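Local coordinates for transcriptional repressor (Vibrio fischeri, PDB 3KV1), which is a SorC-family transcriptional repressor that probably binds DNA and, through its putative sugar-binding domain, a carbohydrate ligand, at residues A[66-69]-A[70-74]; A[97-100]-A[101-104]; A[211-214]-A[215-219]; A[251-254]-A[255-259]. All blocks are in the same frame, centred on the assembly; numbering follows the deposited sequence.

Interaction 1: residues A[66-69]-A[70-74]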
loop_
_atom_site.group_PDB
_atom_site.type_symbol
_atom_site.label_atom_id
_atom_site.label_comp_id
_atom_site.label_asym_id
_atom_site.label_seq_id
_atom_site.Cartn_x
_atom_site.Cartn_y
_atom_site.Cartn_z
ATOM N N ASN A 66 16.607 5.779 9.116
ATOM C CA ASN A 66 16.435 6.677 10.270
ATOM C C ASN A 66 14.975 6.624 10.726
ATOM O O ASN A 66 14.672 6.447 11.907
ATOM C CB ASN A 66 16.813 8.116 9.911
ATOM C CG ASN A 66 18.298 8.277 9.573
ATOM O OD1 ASN A 66 19.150 7.795 10.303
ATOM N ND2 ASN A 66 18.606 8.971 8.470
ATOM N N VAL A 67 14.057 6.741 9.764
ATOM C CA VAL A 67 12.622 6.731 10.082
ATOM C C VAL A 67 12.173 5.359 10.608
ATOM O O VAL A 67 11.419 5.261 11.593
ATOM C CB VAL A 67 11.790 7.174 8.842
ATOM C CG1 VAL A 67 10.269 7.175 9.148
ATOM C CG2 VAL A 67 12.258 8.563 8.379
ATOM N N ALA A 68 12.677 4.296 9.990
ATOM C CA ALA A 68 12.267 2.941 10.374
ATOM C C ALA A 68 12.627 2.672 11.837
ATOM O O ALA A 68 11.868 2.006 12.558
ATOM C CB ALA A 68 12.924 1.898 9.473
ATOM N N ALA A 69 13.756 3.220 12.282
ATOM C CA ALA A 69 14.193 3.030 13.679
ATOM C C ALA A 69 13.124 3.512 14.688
ATOM O O ALA A 69 13.006 2.949 15.773
ATOM C CB ALA A 69 15.543 3.745 13.939
ATOM N N VAL A 70 12.347 4.539 14.319
ATOM C CA VAL A 70 11.303 5.057 15.239
ATOM C C VAL A 70 10.186 4.022 15.359
ATOM O O VAL A 70 9.668 3.778 16.434
ATOM C CB VAL A 70 10.736 6.409 14.737
ATOM C CG1 VAL A 70 9.616 6.918 15.663
ATOM C CG2 VAL A 70 11.892 7.479 14.590
ATOM N N ALA A 71 9.834 3.401 14.243
ATOM C CA ALA A 71 8.796 2.374 14.280
ATOM C C ALA A 71 9.253 1.143 15.042
ATOM O O ALA A 71 8.462 0.481 15.710
ATOM C CB ALA A 71 8.360 2.019 12.845
ATOM N N ASP A 72 10.555 0.876 15.001
ATOM C CA ASP A 72 11.098 -0.328 15.607
ATOM C C ASP A 72 11.502 -0.129 17.063
ATOM O O ASP A 72 11.842 -1.088 17.746
ATOM C CB ASP A 72 12.278 -0.854 14.777
ATOM C CG ASP A 72 11.847 -1.293 13.369
ATOM O OD1 ASP A 72 10.639 -1.578 13.171
ATOM O OD2 ASP A 72 12.709 -1.348 12.459
ATOM N N HIS A 73 11.448 1.107 17.553
ATOM C CA HIS A 73 11.867 1.349 18.927
ATOM C C HIS A 73 10.868 0.681 19.873
ATOM O O HIS A 73 9.659 0.918 19.764
ATOM C CB HIS A 73 11.951 2.833 19.241
ATOM C CG HIS A 73 12.229 3.110 20.685
ATOM N ND1 HIS A 73 13.471 2.929 21.249
ATOM C CD2 HIS A 73 11.408 3.505 21.690
ATOM C CE1 HIS A 73 13.413 3.225 22.536
ATOM N NE2 HIS A 73 12.174 3.594 22.822
ATOM N N ALA A 74 11.364 -0.132 20.802
ATOM C CA ALA A 74 10.442 -0.901 21.652
ATOM C C ALA A 74 10.077 -0.242 22.986
ATOM O O ALA A 74 10.021 -0.906 24.018
ATOM C CB ALA A 74 11.001 -2.305 21.887
#
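The last turns of helix 65-72 bring Val67 against Val70 and Ala68 against Asp72. This helix is the crossover of a beta-alpha-beta unit that joins the parallel strands 58-61 and 83-86. Val70 N donates to Val67 O at 3.0 Å, three residues back, with a bent N-H...O angle of 140°. That N-H comes from well above the carbonyl plane. CB of Val70 rests over the same oxygen, 3.4 Å from Val67 O. Two residues on, Asp72 N donates to Ala68 O at 3.0 Å and makes a weak bond to Ala69 O. Ala68 O accepts this i to i+4 bond, and the Asp72 side chain lies beside it. With CG next to its own backbone N (chi1 -64°), the carboxylate folds back along the helix. It sets Asp72 OD2 3.5 Å from Ala68 O, two acceptors with no proton to share. The carboxylate finds its counter-charge in Arg106, which pairs with OD1. Lys110 takes up the backbone oxygens of Val70 and His73, and this positive charge probably offsets the negative end of the helix dipole. His73 begins the exit, its CB still 3.6 Å from Ala69 O. On one side, Ala69 and His73 pack on helix 34-52. On another, Val67, Ala68 and Ala71 meet helix 100-111, so the crossover helix lies between these two.

Interaction 2: residues A[97-100]-A[101-104]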
loop_
_atom_site.group_PDB
_atom_site.type_symbol
_atom_site.label_atom_id
_atom_site.label_comp_id
_atom_site.label_asym_id
_atom_site.label_seq_id
_atom_site.Cartn_x
_atom_site.Cartn_y
_atom_site.Cartn_z
ATOM N N ILE A 97 16.047 -0.756 0.778
ATOM C CA ILE A 97 15.270 0.406 1.221
ATOM C C ILE A 97 14.007 0.026 1.996
ATOM O O ILE A 97 13.171 -0.745 1.504
ATOM C CB ILE A 97 14.861 1.300 0.029
ATOM C CG1 ILE A 97 15.895 2.405 -0.189
ATOM C CG2 ILE A 97 13.503 1.944 0.283
ATOM C CD1 ILE A 97 15.557 3.711 0.535
ATOM N N ILE A 98 13.862 0.566 3.205
ATOM C CA ILE A 98 12.645 0.315 3.986
ATOM C C ILE A 98 11.540 1.304 3.550
ATOM O O ILE A 98 11.685 2.516 3.672
ATOM C CB ILE A 98 12.880 0.371 5.482
ATOM C CG1 ILE A 98 14.036 -0.568 5.870
ATOM C CG2 ILE A 98 11.628 -0.044 6.252
ATOM C CD1 ILE A 98 14.054 -0.943 7.343
ATOM N N ASN A 99 10.503 0.786 3.007
ATOM C CA ASN A 99 9.410 1.489 2.441
ATOM C C ASN A 99 8.635 2.391 3.424
ATOM O O ASN A 99 8.346 1.940 4.461
ATOM C CB ASN A 99 8.542 0.309 2.157
ATOM C CG ASN A 99 7.796 0.448 1.046
ATOM O OD1 ASN A 99 7.813 -0.394 0.180
ATOM N ND2 ASN A 99 7.056 1.484 1.013
ATOM N N ALA A 100 8.222 3.599 3.051
ATOM C CA ALA A 100 7.422 4.399 3.958
ATOM C C ALA A 100 6.125 3.680 4.347
ATOM O O ALA A 100 5.663 3.804 5.467
ATOM C CB ALA A 100 7.100 5.743 3.324
ATOM N N ASP A 101 5.528 2.963 3.398
ATOM C CA ASP A 101 4.296 2.242 3.658
ATOM C C ASP A 101 4.494 1.214 4.786
ATOM O O ASP A 101 3.673 1.120 5.716
ATOM C CB ASP A 101 3.858 1.567 2.352
ATOM C CG ASP A 101 2.680 0.703 2.520
ATOM O OD1 ASP A 101 1.755 1.171 3.225
ATOM O OD2 ASP A 101 2.684 -0.418 1.936
ATOM N N HIS A 102 5.547 0.404 4.694
ATOM C CA HIS A 102 5.835 -0.567 5.757
ATOM C C HIS A 102 6.039 0.125 7.104
ATOM O O HIS A 102 5.499 -0.309 8.113
ATOM C CB HIS A 102 7.086 -1.387 5.430
ATOM C CG HIS A 102 6.867 -2.433 4.386
ATOM N ND1 HIS A 102 6.325 -3.669 4.673
ATOM C CD2 HIS A 102 7.125 -2.431 3.056
ATOM C CE1 HIS A 102 6.251 -4.381 3.561
ATOM N NE2 HIS A 102 6.732 -3.654 2.566
ATOM N N ILE A 103 6.779 1.229 7.097
ATOM C CA ILE A 103 6.990 1.997 8.318
ATOM C C ILE A 103 5.660 2.501 8.890
ATOM O O ILE A 103 5.430 2.382 10.092
ATOM C CB ILE A 103 7.952 3.162 8.092
ATOM C CG1 ILE A 103 9.324 2.597 7.618
ATOM C CG2 ILE A 103 8.106 3.965 9.374
ATOM C CD1 ILE A 103 10.301 3.732 7.091
ATOM N N CYS A 104 4.771 3.010 8.035
ATOM C CA CYS A 104 3.488 3.514 8.537
ATOM C C CYS A 104 2.698 2.369 9.180
ATOM O O CYS A 104 2.055 2.547 10.233
ATOM C CB CYS A 104 2.625 4.087 7.393
ATOM S SG CYS A 104 3.258 5.724 6.835
#
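Ile103 reaches back over Asn99 and Ile98 from the first turn of helix 100-111. Its CB stands 3.5 Å from Ala100 O. Its CG1, held beside the backbone N (chi1 -60°), is 3.4 Å from Asn99 O and 3.8 Å from Ile98 CG2. The end methyl, CD1, runs on past Asn99 O toward the carbonyl oxygen of Ile98. The two isoleucine side chains meet at about a right angle, methyl branch against methylene. The CG2 branch of Ile103 turns to helix 65-72. This is the start of a helix, with Asn99 at the N-cap position. Asn99 O takes the N-H of Ile103 at 3.1 Å in a nearly straight bond, 170°. Ala100 O takes that of Cys104 at 2.8 Å. One residue before Ile103, His102 lies beside the N-cap residue. Asn99 CB meets the imidazole of His102 at its edge, in the ring plane. Tyr119 of the second subunit packs on both Asn99 and His102, so this helix start is part of the dimer contact. The Asp101 side chain lies alongside that of Asn99 and points the same way. Its OD2 accepts from Tyr119 OH of the second subunit and forms a salt bridge with Arg105 of its own chain, while OD1 is hydrogen-bonded to Thr117 OG1, also of its own chain.

Interaction 3: residues A[211-214]-A[215-219]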
loop_
_atom_site.group_PDB
_atom_site.type_symbol
_atom_site.label_atom_id
_atom_site.label_comp_id
_atom_site.label_asym_id
_atom_site.label_seq_id
_atom_site.Cartn_x
_atom_site.Cartn_y
_atom_site.Cartn_z
ATOM N N ILE A 211 8.031 9.920 -6.745
ATOM C CA ILE A 211 6.654 10.250 -6.504
ATOM C C ILE A 211 6.430 10.425 -5.016
ATOM O O ILE A 211 6.584 9.480 -4.245
ATOM C CB ILE A 211 5.727 9.137 -7.016
ATOM C CG1 ILE A 211 5.804 9.126 -8.555
ATOM C CG2 ILE A 211 4.306 9.433 -6.580
ATOM C CD1 ILE A 211 5.076 8.013 -9.184
ATOM N N GLY A 212 6.103 11.639 -4.602
ATOM C CA GLY A 212 5.884 11.877 -3.179
ATOM C C GLY A 212 5.714 13.361 -2.952
ATOM O O GLY A 212 5.530 14.106 -3.925
ATOM N N LEU A 213 5.747 13.782 -1.688
ATOM C CA LEU A 213 5.731 15.217 -1.348
ATOM C C LEU A 213 6.950 15.992 -1.846
ATOM O O LEU A 213 7.928 15.415 -2.321
ATOM C CB LEU A 213 5.634 15.403 0.167
ATOM C CG LEU A 213 4.346 14.927 0.862
ATOM C CD1 LEU A 213 4.468 15.319 2.320
ATOM C CD2 LEU A 213 3.095 15.551 0.226
ATOM N N GLU A 214 6.871 17.318 -1.756
ATOM C CA GLU A 214 8.007 18.181 -2.092
ATOM C C GLU A 214 8.334 19.153 -0.962
ATOM O O GLU A 214 7.616 19.238 0.043
ATOM C CB GLU A 214 7.744 18.953 -3.392
ATOM C CG GLU A 214 6.518 19.840 -3.343
ATOM C CD GLU A 214 6.282 20.574 -4.654
ATOM O OE1 GLU A 214 5.604 20.013 -5.536
ATOM O OE2 GLU A 214 6.785 21.708 -4.805
HETATM N N MSE A 215 9.429 19.884 -1.138
HETATM C CA MSE A 215 9.929 20.779 -0.082
HETATM C C MSE A 215 8.878 21.791 0.375
HETATM O O MSE A 215 8.730 22.042 1.565
HETATM C CB MSE A 215 11.168 21.543 -0.571
HETATM C CG MSE A 215 11.883 22.208 0.578
HETATM SE SE MSE A 215 12.828 20.840 1.572
HETATM C CE MSE A 215 14.042 20.200 0.197
ATOM N N GLU A 216 8.135 22.360 -0.560
ATOM C CA GLU A 216 7.116 23.338 -0.176
ATOM C C GLU A 216 6.010 22.744 0.708
ATOM O O GLU A 216 5.404 23.447 1.514
ATOM C CB GLU A 216 6.514 24.010 -1.406
ATOM C CG GLU A 216 5.760 25.284 -1.086
ATOM C CD GLU A 216 6.643 26.378 -0.472
ATOM O OE1 GLU A 216 7.885 26.358 -0.652
ATOM O OE2 GLU A 216 6.084 27.272 0.194
ATOM N N ASP A 217 5.721 21.457 0.538
ATOM C CA ASP A 217 4.753 20.802 1.418
ATOM C C ASP A 217 5.323 20.745 2.816
ATOM O O ASP A 217 4.625 21.032 3.785
ATOM C CB ASP A 217 4.437 19.379 0.958
ATOM C CG ASP A 217 3.858 19.333 -0.445
ATOM O OD1 ASP A 217 3.011 20.195 -0.792
ATOM O OD2 ASP A 217 4.266 18.434 -1.202
ATOM N N LEU A 218 6.593 20.359 2.944
ATOM C CA LEU A 218 7.186 20.277 4.272
ATOM C C LEU A 218 7.218 21.669 4.916
ATOM O O LEU A 218 7.125 21.800 6.142
ATOM C CB LEU A 218 8.637 19.716 4.225
ATOM C CG LEU A 218 8.812 18.226 3.929
ATOM C CD1 LEU A 218 10.338 17.825 3.890
ATOM C CD2 LEU A 218 8.058 17.351 4.947
ATOM N N ARG A 219 7.352 22.715 4.108
ATOM C CA ARG A 219 7.466 24.055 4.685
ATOM C C ARG A 219 6.170 24.427 5.433
ATOM O O ARG A 219 6.201 25.208 6.391
ATOM C CB ARG A 219 7.763 25.092 3.603
ATOM C CG ARG A 219 8.249 26.455 4.118
ATOM C CD ARG A 219 8.666 27.403 2.942
ATOM N NE ARG A 219 9.721 26.802 2.123
ATOM C CZ ARG A 219 10.969 26.616 2.543
ATOM N NH1 ARG A 219 11.342 27.050 3.753
ATOM N NH2 ARG A 219 11.858 26.030 1.747
HETATM O O HOH W 1 8.970 22.427 -3.381
#
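Glu214 O receives two N-H groups from the first turn of helix 215-219. Leu218 N bonds to it at 3.3 Å, in the carbonyl plane. Asp217 N, at 3.0 Å, makes a weak, strongly bent second bond. Asp217 also reaches back to the other end of the same residue. Its OD2 accepts from Glu214 N at 2.9 Å in a nearly straight bond, 169°. The donor meets the anti side of the oxygen, 30° out of the carboxylate plane. Chi1 of -60° sets this carboxylate back toward the start of the helix. Leu213 covers it, with CD2 3.4 Å from Asp217 OD2. The other oxygen, OD1, is held by a salt bridge to Arg147, so both ends of this buried group are fixed. The Glu214 side chain passes Asp217 OD2 with its CG, then extends so that OE2 accepts from a water at 2.7 Å. That water in turn accepts from Glu216 N at 2.9 Å, so the N-cap side chain serves the helix indirectly. Asp217 stands three residues after the N-cap Glu214, and its bond to the N-cap N-H is the reciprocal half of a capping box; the usual direct bond from the N-cap side chain is absent.

Interaction 4: residues A[251-254]-A[255-259]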
loop_
_atom_site.group_PDB
_atom_site.type_symbol
_atom_site.label_atom_id
_atom_site.label_comp_id
_atom_site.label_asym_id
_atom_site.label_seq_id
_atom_site.Cartn_x
_atom_site.Cartn_y
_atom_site.Cartn_z
ATOM N N THR A 251 19.264 14.137 16.585
ATOM C CA THR A 251 20.579 13.792 16.066
ATOM C C THR A 251 21.520 13.530 17.243
ATOM O O THR A 251 21.085 13.479 18.392
ATOM C CB THR A 251 21.135 14.905 15.088
ATOM O OG1 THR A 251 22.288 14.425 14.376
ATOM C CG2 THR A 251 21.529 16.200 15.853
ATOM N N SER A 252 22.800 13.323 16.956
ATOM C CA SER A 252 23.779 12.935 17.983
ATOM C C SER A 252 24.543 14.168 18.521
ATOM O O SER A 252 24.514 15.223 17.892
ATOM C CB SER A 252 24.831 12.002 17.378
ATOM O OG SER A 252 25.659 12.714 16.460
ATOM N N VAL A 253 25.251 14.016 19.644
ATOM C CA VAL A 253 26.086 15.092 20.159
ATOM C C VAL A 253 27.100 15.555 19.098
ATOM O O VAL A 253 27.256 16.755 18.838
ATOM C CB VAL A 253 26.844 14.669 21.455
ATOM C CG1 VAL A 253 27.956 15.673 21.805
ATOM C CG2 VAL A 253 25.855 14.539 22.635
ATOM N N SER A 254 27.811 14.614 18.490
ATOM C CA SER A 254 28.811 15.014 17.471
ATOM C C SER A 254 28.201 15.769 16.288
ATOM O O SER A 254 28.824 16.738 15.784
ATOM C CB SER A 254 29.613 13.816 16.962
ATOM O OG SER A 254 30.587 13.484 17.907
ATOM N N CYS A 255 27.031 15.331 15.804
ATOM C CA CYS A 255 26.368 16.092 14.730
ATOM C C CYS A 255 26.041 17.503 15.199
ATOM O O CYS A 255 26.234 18.475 14.455
ATOM C CB CYS A 255 25.078 15.444 14.225
ATOM S SG CYS A 255 25.345 13.940 13.271
ATOM N N ALA A 256 25.532 17.618 16.424
ATOM C CA ALA A 256 25.168 18.929 16.959
ATOM C C ALA A 256 26.387 19.848 17.011
ATOM O O ALA A 256 26.311 21.019 16.624
ATOM C CB ALA A 256 24.554 18.800 18.349
HETATM N N MSE A 257 27.507 19.319 17.513
HETATM C CA MSE A 257 28.776 20.076 17.585
HETATM C C MSE A 257 29.202 20.504 16.195
HETATM O O MSE A 257 29.614 21.649 15.985
HETATM C CB MSE A 257 29.854 19.212 18.222
HETATM C CG MSE A 257 29.576 18.938 19.654
HETATM SE SE MSE A 257 30.980 17.794 20.365
HETATM C CE MSE A 257 30.706 18.197 22.256
ATOM N N ALA A 258 29.074 19.596 15.224
ATOM C CA ALA A 258 29.454 19.892 13.832
ATOM C C ALA A 258 28.633 21.046 13.244
ATOM O O ALA A 258 29.199 21.931 12.573
ATOM C CB ALA A 258 29.297 18.643 12.940
ATOM N N LEU A 259 27.322 21.015 13.496
ATOM C CA LEU A 259 26.368 22.017 12.989
ATOM C C LEU A 259 26.669 23.388 13.575
ATOM O O LEU A 259 26.641 24.393 12.854
ATOM C CB LEU A 259 24.946 21.628 13.350
ATOM C CG LEU A 259 24.480 20.348 12.632
ATOM C CD1 LEU A 259 23.155 19.911 13.203
ATOM C CD2 LEU A 259 24.417 20.562 11.126
#
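Ser252 and Ala256 meet through their flat peptide groups, since no side chain here carries a ring, amide or carboxylate. Ala256 N donates to Ser252 O at 3.0 Å, tilted 18° from the carbonyl plane. Met257 N-H reaches Val253 O at 2.9 Å, and Ala258 N-H goes to Ser254 O. Ser252 caps the helix with its hydroxyl. Chi1 of 69° puts OG between the backbone N and the carbonyl carbon, where it accepts from Cys255 N at 3.0 Å, 167°. Val253 and Met257, the latter a selenomethionine, lie side by side and point the same way. Val253 CG1 touches Met257 CE at 3.8 Å, while CG of Met257 passes 3.3 Å from Val253 O. Ser254 sends its hydroxyl elsewhere, to Asp30. Cys255 packs on Ile237 of helix 234-242, and Ala256 on Leu12 and Leu16 of helix 10-20. The chain here passes from strand 248-252 straight into helix 253-264. The serine hydroxyl gives the Cys255 N-H an acceptor at the helix start, which is consistent with the helix starting directly after strand 248-252.

How the interactions relate
All four contacts are local and follow one another along the chain, so none nests within or crosses another. Interaction 1 closes the end of the crossover helix after strand 58-61. Interaction 2 opens helix 100-111 after strand 83-86. These two touch: Ala68 CB lies 3.7 Å from Ile98 CD1, and Ile103 also packs on Val67 and Ala71. Interaction 3 starts helix 215-219, which leads to strand 223-227. Its centre is about 17 Å from that of interaction 2. Interaction 4 starts the last helix, directly after strand 248-252. Its centre is about 25 Å from that of interaction 3. Three of the four thus mark helix starts, and interaction 1 a helix end, around one mixed sheet.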